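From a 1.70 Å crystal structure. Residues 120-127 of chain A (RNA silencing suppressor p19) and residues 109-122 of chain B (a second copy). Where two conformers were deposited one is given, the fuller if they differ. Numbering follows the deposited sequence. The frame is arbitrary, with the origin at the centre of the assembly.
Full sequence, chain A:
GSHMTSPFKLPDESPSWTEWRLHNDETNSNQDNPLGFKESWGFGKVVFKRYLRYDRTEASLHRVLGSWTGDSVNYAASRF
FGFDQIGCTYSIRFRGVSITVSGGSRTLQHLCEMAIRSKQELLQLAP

Chain A, residues 120-127: QELLQLAP
Chain B, residues 109-122: QHLCEMAIRSKQEL

The C-terminal segment of one p19 copy packs on a helix of the other through an apolar core, with no direct hydrogen bond across the contact and a single water linking its polar edge. It illustrates how apolar side chains can pack across two copies of a protein with charged groups close by.

Chain B is helical throughout 109-122. A helix that begins earlier in chain A runs on through A:Gln120, and the chain is extended by A:Leu125, with phi/psi of -62/135° there and -60/155° at A:Ala126. The helices run nearly antiparallel, at 153°, their axes 10.6 Å apart at closest approach; register is set by A:Leu122 CA lying 7.0 Å from B:Met114 CA.

B:Met114 is central. Its CA-to-CB bond points sideways, but an m, m, m rotamer brings its end to chain A: CE lies 3.6 Å from both A:Glu121 CB and A:Leu122 N, while SD lies 3.6 Å from A:Leu125 CG. A:Leu122 (t, p) adds CD1 at 4.1 Å from B:Met114 CG. A:Leu125, pointing toward chain B with off-well chi1 and chi2 of -140° and -149°, sets CD1 4.2 Å from the centroid of the B:His110 ring, an off-centre CH-pi contact 30° from the ring normal. A:Leu125 CD2 comes within 3.0 Å of B:Glu113 OE1, a tight approach to a carboxylate.

That carboxylate (m, t, chi3 20°) is held within its own helix: B:His110 (chi1 m, chi2 -30°) donates from ND1 to B:Glu113 OE1 at 3.2 Å. Water 1 donates to B:Glu113 OE1 (2.7 Å) and to A:Ala126 O (2.9 Å), bridging the chains.

At the other end, A:Glu121 points toward chain B (chi1 m, chi2 -111°, chi3 -54°). A:Glu121 OE1 lies 3.3 Å from B:Arg117 CD, 4.3 Å from B:Arg117 NE, beyond salt-bridge range, and 4.2 Å from B:Glu121 OE2, a like-charge approach. B:Arg117 (m, t, t) bonds within its helix: NH1 donates weakly to B:Glu113 O at 3.1 Å.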

ATOM      1  N   GLN A 120      -5.948   7.872  -3.938  1.00 32.90           N
ATOM      2  CA  GLN A 120      -5.798   8.948  -4.971  1.00 35.90           C
ATOM      3  C   GLN A 120      -4.733   8.577  -6.079  1.00 36.03           C
ATOM      4  O   GLN A 120      -5.070   8.593  -7.261  1.00 36.10           O
ATOM      5  CB  GLN A 120      -5.316  10.230  -4.265  0.50 36.45           C
ATOM      6  CG  GLN A 120      -6.343  10.919  -3.289  0.50 39.34           C
ATOM      7  CD  GLN A 120      -5.758  11.906  -2.223  0.50 41.55           C
ATOM      8  OE1 GLN A 120      -6.512  12.465  -1.456  0.50 41.92           O
ATOM      9  NE2 GLN A 120      -4.441  12.126  -2.204  0.50 44.12           N
ATOM     10  N   GLU A 121      -3.582   8.075  -5.677  1.00 38.00           N
ATOM     11  CA  GLU A 121      -2.491   7.822  -6.655  1.00 38.57           C
ATOM     12  C   GLU A 121      -2.822   6.647  -7.522  1.00 36.57           C
ATOM     13  O   GLU A 121      -2.587   6.658  -8.738  1.00 34.83           O
ATOM     14  CB  GLU A 121      -1.167   7.650  -5.899  1.00 41.94           C
ATOM     15  CG  GLU A 121      -0.859   8.934  -4.971  1.00 50.35           C
ATOM     16  CD  GLU A 121       0.327   9.912  -5.328  1.00 61.62           C
ATOM     17  OE1 GLU A 121       1.507   9.466  -5.491  1.00 65.19           O
ATOM     18  OE2 GLU A 121       0.026  11.136  -5.362  1.00 60.14           O
ATOM     19  N   LEU A 122      -3.452   5.606  -6.933  1.00 31.52           N
ATOM     20  CA  LEU A 122      -3.847   4.468  -7.752  1.00 30.71           C
ATOM     21  C   LEU A 122      -4.896   4.767  -8.803  1.00 32.37           C
ATOM     22  O   LEU A 122      -4.833   4.345  -9.974  1.00 32.41           O
ATOM     23  CB  LEU A 122      -4.355   3.306  -6.808  1.00 29.31           C
ATOM     24  CG  LEU A 122      -4.660   2.032  -7.513  1.00 29.51           C
ATOM     25  CD1 LEU A 122      -3.505   1.452  -8.453  1.00 35.75           C
ATOM     26  CD2 LEU A 122      -5.124   0.889  -6.485  1.00 28.07           C
ATOM     27  N   LEU A 123      -5.906   5.528  -8.387  1.00 30.60           N
ATOM     28  CA  LEU A 123      -7.019   5.874  -9.243  1.00 31.74           C
ATOM     29  C   LEU A 123      -6.563   6.883 -10.356  1.00 34.64           C
ATOM     30  O   LEU A 123      -7.132   6.880 -11.431  1.00 39.18           O
ATOM     31  CB  LEU A 123      -8.187   6.401  -8.406  1.00 31.86           C
ATOM     32  CG  LEU A 123      -8.824   5.388  -7.432  1.00 29.15           C
ATOM     33  CD1 LEU A 123     -10.040   6.132  -6.619  1.00 27.79           C
ATOM     34  CD2 LEU A 123      -9.248   4.139  -8.206  1.00 31.69           C
ATOM     35  N   GLN A 124      -5.458   7.543 -10.125  1.00 36.39           N
ATOM     36  CA  GLN A 124      -4.957   8.528 -11.141  1.00 41.52           C
ATOM     37  C   GLN A 124      -3.791   8.008 -11.974  1.00 46.34           C
ATOM     38  O   GLN A 124      -3.273   8.769 -12.837  1.00 45.93           O
ATOM     39  CB  GLN A 124      -4.482   9.772 -10.487  1.00 43.23           C
ATOM     40  CG  GLN A 124      -5.529  10.544  -9.735  1.00 46.06           C
ATOM     41  CD  GLN A 124      -5.039  11.854  -9.171  1.00 50.27           C
ATOM     42  OE1 GLN A 124      -5.550  12.923  -9.555  1.00 52.56           O
ATOM     43  NE2 GLN A 124      -4.055  11.803  -8.291  1.00 54.67           N
ATOM     44  N   LEU A 125      -3.383   6.777 -11.744  1.00 48.11           N
ATOM     45  CA  LEU A 125      -2.196   6.242 -12.410  1.00 53.75           C
ATOM     46  C   LEU A 125      -2.455   6.241 -13.919  1.00 56.76           C
ATOM     47  O   LEU A 125      -3.512   5.808 -14.366  1.00 54.15           O
ATOM     48  CB  LEU A 125      -1.961   4.805 -11.982  1.00 53.49           C
ATOM     49  CG  LEU A 125      -0.578   4.160 -11.687  1.00 56.02           C
ATOM     50  CD1 LEU A 125      -0.725   2.627 -12.072  1.00 52.01           C
ATOM     51  CD2 LEU A 125       0.704   4.932 -12.241  1.00 51.17           C
ATOM     52  N   ALA A 126      -1.463   6.686 -14.694  1.00 61.86           N
ATOM     53  CA  ALA A 126      -1.621   6.792 -16.154  1.00 66.12           C
ATOM     54  C   ALA A 126      -1.929   5.431 -16.828  1.00 69.41           C
ATOM     55  O   ALA A 126      -1.605   4.346 -16.281  1.00 69.81           O
ATOM     56  CB  ALA A 126      -0.383   7.516 -16.799  1.00 66.25           C
ATOM     57  N   PRO A 127      -2.587   5.479 -18.014  1.00 73.13           N
ATOM     58  CA  PRO A 127      -2.941   4.230 -18.745  1.00 74.65           C
ATOM     59  C   PRO A 127      -1.751   3.239 -18.894  1.00 75.47           C
ATOM     60  O   PRO A 127      -0.580   3.625 -18.740  1.00 76.30           O
ATOM     61  CB  PRO A 127      -3.397   4.747 -20.132  1.00 75.06           C
ATOM     62  CG  PRO A 127      -2.775   6.191 -20.252  1.00 75.22           C
ATOM     63  CD  PRO A 127      -2.850   6.696 -18.821  1.00 73.90           C
ATOM     64  OXT PRO A 127      -1.894   2.030 -19.185  1.00 76.47           O
TER
ATOM     65  N   GLN B 109       5.491  -3.089 -14.080  1.00 35.64           N
ATOM     66  CA  GLN B 109       5.839  -1.683 -14.282  1.00 37.07           C
ATOM     67  C   GLN B 109       4.924  -0.736 -13.402  1.00 37.81           C
ATOM     68  O   GLN B 109       5.413   0.195 -12.732  1.00 33.63           O
ATOM     69  CB  GLN B 109       5.804  -1.329 -15.766  1.00 39.99           C
ATOM     70  CG  GLN B 109       6.344   0.053 -15.989  1.00 41.37           C
ATOM     71  CD  GLN B 109       6.640   0.398 -17.483  0.50 45.20           C
ATOM     72  OE1 GLN B 109       6.565  -0.463 -18.354  0.50 52.17           O
ATOM     73  NE2 GLN B 109       6.987   1.670 -17.752  0.50 43.96           N
ATOM     74  N   HIS B 110       3.643  -1.032 -13.421  1.00 37.74           N
ATOM     75  CA  HIS B 110       2.665  -0.274 -12.608  1.00 38.97           C
ATOM     76  C   HIS B 110       2.878  -0.577 -11.114  1.00 36.48           C
ATOM     77  O   HIS B 110       2.730   0.334 -10.281  1.00 36.73           O
ATOM     78  CB  HIS B 110       1.229  -0.634 -13.005  1.00 40.34           C
ATOM     79  CG  HIS B 110       0.781  -0.146 -14.345  1.00 43.47           C
ATOM     80  ND1 HIS B 110       1.249   1.015 -14.942  1.00 50.26           N
ATOM     81  CD2 HIS B 110      -0.198  -0.615 -15.154  1.00 49.00           C
ATOM     82  CE1 HIS B 110       0.624   1.193 -16.101  1.00 52.62           C
ATOM     83  NE2 HIS B 110      -0.269   0.222 -16.243  1.00 53.35           N
ATOM     84  N   LEU B 111       3.220  -1.827 -10.721  1.00 35.91           N
ATOM     85  CA  LEU B 111       3.557  -2.044  -9.334  1.00 34.21           C
ATOM     86  C   LEU B 111       4.768  -1.159  -8.902  1.00 34.05           C
ATOM     87  O   LEU B 111       4.734  -0.579  -7.826  1.00 35.38           O
ATOM     88  CB  LEU B 111       3.826  -3.508  -8.994  1.00 33.90           C
ATOM     89  CG  LEU B 111       2.778  -4.491  -9.365  1.00 38.62           C
ATOM     90  CD1 LEU B 111       3.374  -5.958  -9.198  1.00 38.74           C
ATOM     91  CD2 LEU B 111       1.526  -4.274  -8.541  1.00 34.44           C
ATOM     92  N   CYS B 112       5.820  -1.012  -9.759  1.00 32.57           N
ATOM     93  CA  CYS B 112       6.942  -0.192  -9.372  1.00 33.13           C
ATOM     94  C   CYS B 112       6.554   1.287  -9.182  1.00 30.33           C
ATOM     95  O   CYS B 112       7.081   1.999  -8.346  1.00 31.30           O
ATOM     96  CB  CYS B 112       8.056  -0.310 -10.493  1.00 31.87           C
ATOM     97  SG  CYS B 112       8.852  -2.049 -10.315  1.00 36.07           S
ATOM     98  N   GLU B 113       5.654   1.683 -10.071  1.00 32.28           N
ATOM     99  CA  GLU B 113       5.261   3.163 -10.116  1.00 33.83           C
ATOM    100  C   GLU B 113       4.493   3.448  -8.822  1.00 32.91           C
ATOM    101  O   GLU B 113       4.744   4.434  -8.149  1.00 33.76           O
ATOM    102  CB  GLU B 113       4.368   3.440 -11.309  1.00 35.23           C
ATOM    103  CG  GLU B 113       5.109   3.675 -12.687  1.00 45.09           C
ATOM    104  CD  GLU B 113       4.156   3.474 -13.935  1.00 53.32           C
ATOM    105  OE1 GLU B 113       2.903   3.535 -13.771  1.00 56.58           O
ATOM    106  OE2 GLU B 113       4.647   3.217 -15.070  1.00 58.73           O
ATOM    107  N   MET B 114       3.611   2.519  -8.450  1.00 34.01           N
ATOM    108  CA  MET B 114       2.870   2.726  -7.190  1.00 32.71           C
ATOM    109  C   MET B 114       3.764   2.512  -5.966  1.00 32.85           C
ATOM    110  O   MET B 114       3.590   3.197  -4.923  1.00 31.97           O
ATOM    111  CB  MET B 114       1.619   1.816  -7.086  1.00 33.59           C
ATOM    112  CG  MET B 114       0.548   2.043  -8.145  1.00 35.78           C
ATOM    113  SD  MET B 114       0.030   3.834  -8.145  1.00 37.20           S
ATOM    114  CE  MET B 114      -0.124   4.264  -6.485  1.00 38.66           C
ATOM    115  N   ALA B 115       4.690   1.570  -6.031  1.00 32.15           N
ATOM    116  CA  ALA B 115       5.621   1.272  -4.926  1.00 32.62           C
ATOM    117  C   ALA B 115       6.508   2.515  -4.609  1.00 30.48           C
ATOM    118  O   ALA B 115       6.687   2.875  -3.471  1.00 30.57           O
ATOM    119  CB  ALA B 115       6.497   0.033  -5.304  1.00 29.60           C
ATOM    120  N   ILE B 116       7.014   3.192  -5.630  1.00 31.35           N
ATOM    121  CA  ILE B 116       7.927   4.274  -5.380  1.00 30.19           C
ATOM    122  C   ILE B 116       7.187   5.526  -4.784  1.00 28.77           C
ATOM    123  O   ILE B 116       7.728   6.157  -3.912  1.00 31.53           O
ATOM    124  CB  ILE B 116       8.765   4.702  -6.644  1.00 31.57           C
ATOM    125  CG1 ILE B 116       9.873   5.573  -6.195  1.00 33.55           C
ATOM    126  CG2 ILE B 116       8.004   5.219  -7.775  1.00 32.51           C
ATOM    127  CD1 ILE B 116      10.884   4.935  -5.423  1.00 36.40           C
ATOM    128  N   ARG B 117       5.961   5.697  -5.262  1.00 30.84           N
ATOM    129  CA  ARG B 117       5.057   6.794  -4.814  1.00 34.24           C
ATOM    130  C   ARG B 117       4.700   6.491  -3.325  1.00 33.42           C
ATOM    131  O   ARG B 117       4.804   7.356  -2.428  1.00 36.38           O
ATOM    132  CB  ARG B 117       3.791   6.873  -5.689  0.90 34.09           C
ATOM    133  CG  ARG B 117       3.964   7.328  -7.129  0.90 41.26           C
ATOM    134  CD  ARG B 117       2.601   7.540  -7.894  0.90 45.56           C
ATOM    135  NE  ARG B 117       2.679   7.958  -9.311  0.90 51.51           N
ATOM    136  CZ  ARG B 117       3.721   7.702 -10.159  0.90 58.27           C
ATOM    137  NH1 ARG B 117       4.857   7.016  -9.818  0.90 58.74           N
ATOM    138  NH2 ARG B 117       3.620   8.098 -11.414  0.90 57.79           N
ATOM    139  N   SER B 118       4.435   5.204  -3.038  1.00 33.32           N
ATOM    140  CA  SER B 118       4.098   4.814  -1.634  1.00 33.63           C
ATOM    141  C   SER B 118       5.221   5.057  -0.664  1.00 31.18           C
ATOM    142  O   SER B 118       5.061   5.558   0.455  1.00 31.22           O
ATOM    143  CB  SER B 118       3.785   3.303  -1.611  1.00 34.51           C
ATOM    144  OG  SER B 118       2.571   2.972  -2.281  1.00 39.47           O
ATOM    145  N   LYS B 119       6.394   4.638  -1.108  1.00 29.21           N
ATOM    146  CA  LYS B 119       7.598   4.793  -0.329  1.00 30.18           C
ATOM    147  C   LYS B 119       7.803   6.320  -0.027  1.00 29.70           C
ATOM    148  O   LYS B 119       8.076   6.666   1.065  1.00 29.72           O
ATOM    149  CB  LYS B 119       8.858   4.264  -1.089  1.00 31.54           C
ATOM    150  CG  LYS B 119      10.119   4.379  -0.345  1.00 32.20           C
ATOM    151  CD  LYS B 119      11.264   3.708  -1.197  1.00 29.10           C
ATOM    152  CE  LYS B 119      12.588   3.617  -0.541  1.00 30.43           C
ATOM    153  NZ  LYS B 119      13.536   2.716  -1.364  1.00 26.78           N
ATOM    154  N   GLN B 120       7.845   7.085  -1.059  1.00 32.90           N
ATOM    155  CA  GLN B 120       8.018   8.564  -0.878  1.00 35.90           C
ATOM    156  C   GLN B 120       6.983   9.173   0.151  1.00 36.03           C
ATOM    157  O   GLN B 120       7.403   9.809   1.114  1.00 36.10           O
ATOM    158  CB  GLN B 120       7.786   9.245  -2.239  0.50 36.45           C
ATOM    159  CG  GLN B 120       8.865   8.970  -3.353  0.50 39.34           C
ATOM    160  CD  GLN B 120       8.439   9.233  -4.837  0.50 41.55           C
ATOM    161  OE1 GLN B 120       9.239   9.042  -5.728  0.50 41.92           O
ATOM    162  NE2 GLN B 120       7.206   9.688  -5.082  0.50 44.12           N
ATOM    163  N   GLU B 121       5.722   8.805   0.039  1.00 38.00           N
ATOM    164  CA  GLU B 121       4.678   9.434   0.891  1.00 38.57           C
ATOM    165  C   GLU B 121       4.801   8.963   2.307  1.00 36.57           C
ATOM    166  O   GLU B 121       4.667   9.745   3.258  1.00 34.83           O
ATOM    167  CB  GLU B 121       3.297   9.152   0.287  1.00 41.94           C
ATOM    168  CG  GLU B 121       3.217   9.664  -1.241  1.00 50.35           C
ATOM    169  CD  GLU B 121       2.312  10.898  -1.623  1.00 61.62           C
ATOM    170  OE1 GLU B 121       1.077  10.915  -1.317  1.00 65.19           O
ATOM    171  OE2 GLU B 121       2.882  11.797  -2.299  1.00 60.14           O
ATOM    172  N   LEU B 122       5.135   7.669   2.499  1.00 31.52           N
ATOM    173  CA  LEU B 122       5.325   7.184   3.859  1.00 30.71           C
ATOM    174  C   LEU B 122       6.489   7.802   4.604  1.00 32.37           C
ATOM    175  O   LEU B 122       6.421   8.184   5.789  1.00 32.41           O
ATOM    176  CB  LEU B 122       5.485   5.612   3.829  1.00 29.31           C
ATOM    177  CG  LEU B 122       5.549   4.975   5.172  1.00 29.51           C
ATOM    178  CD1 LEU B 122       4.367   5.343   6.183  1.00 35.75           C
ATOM    179  CD2 LEU B 122       5.665   3.377   5.060  1.00 28.07           C
TER
HETATM  180  O   HOH W   1       1.248   4.598 -15.640  1.00 65.90           O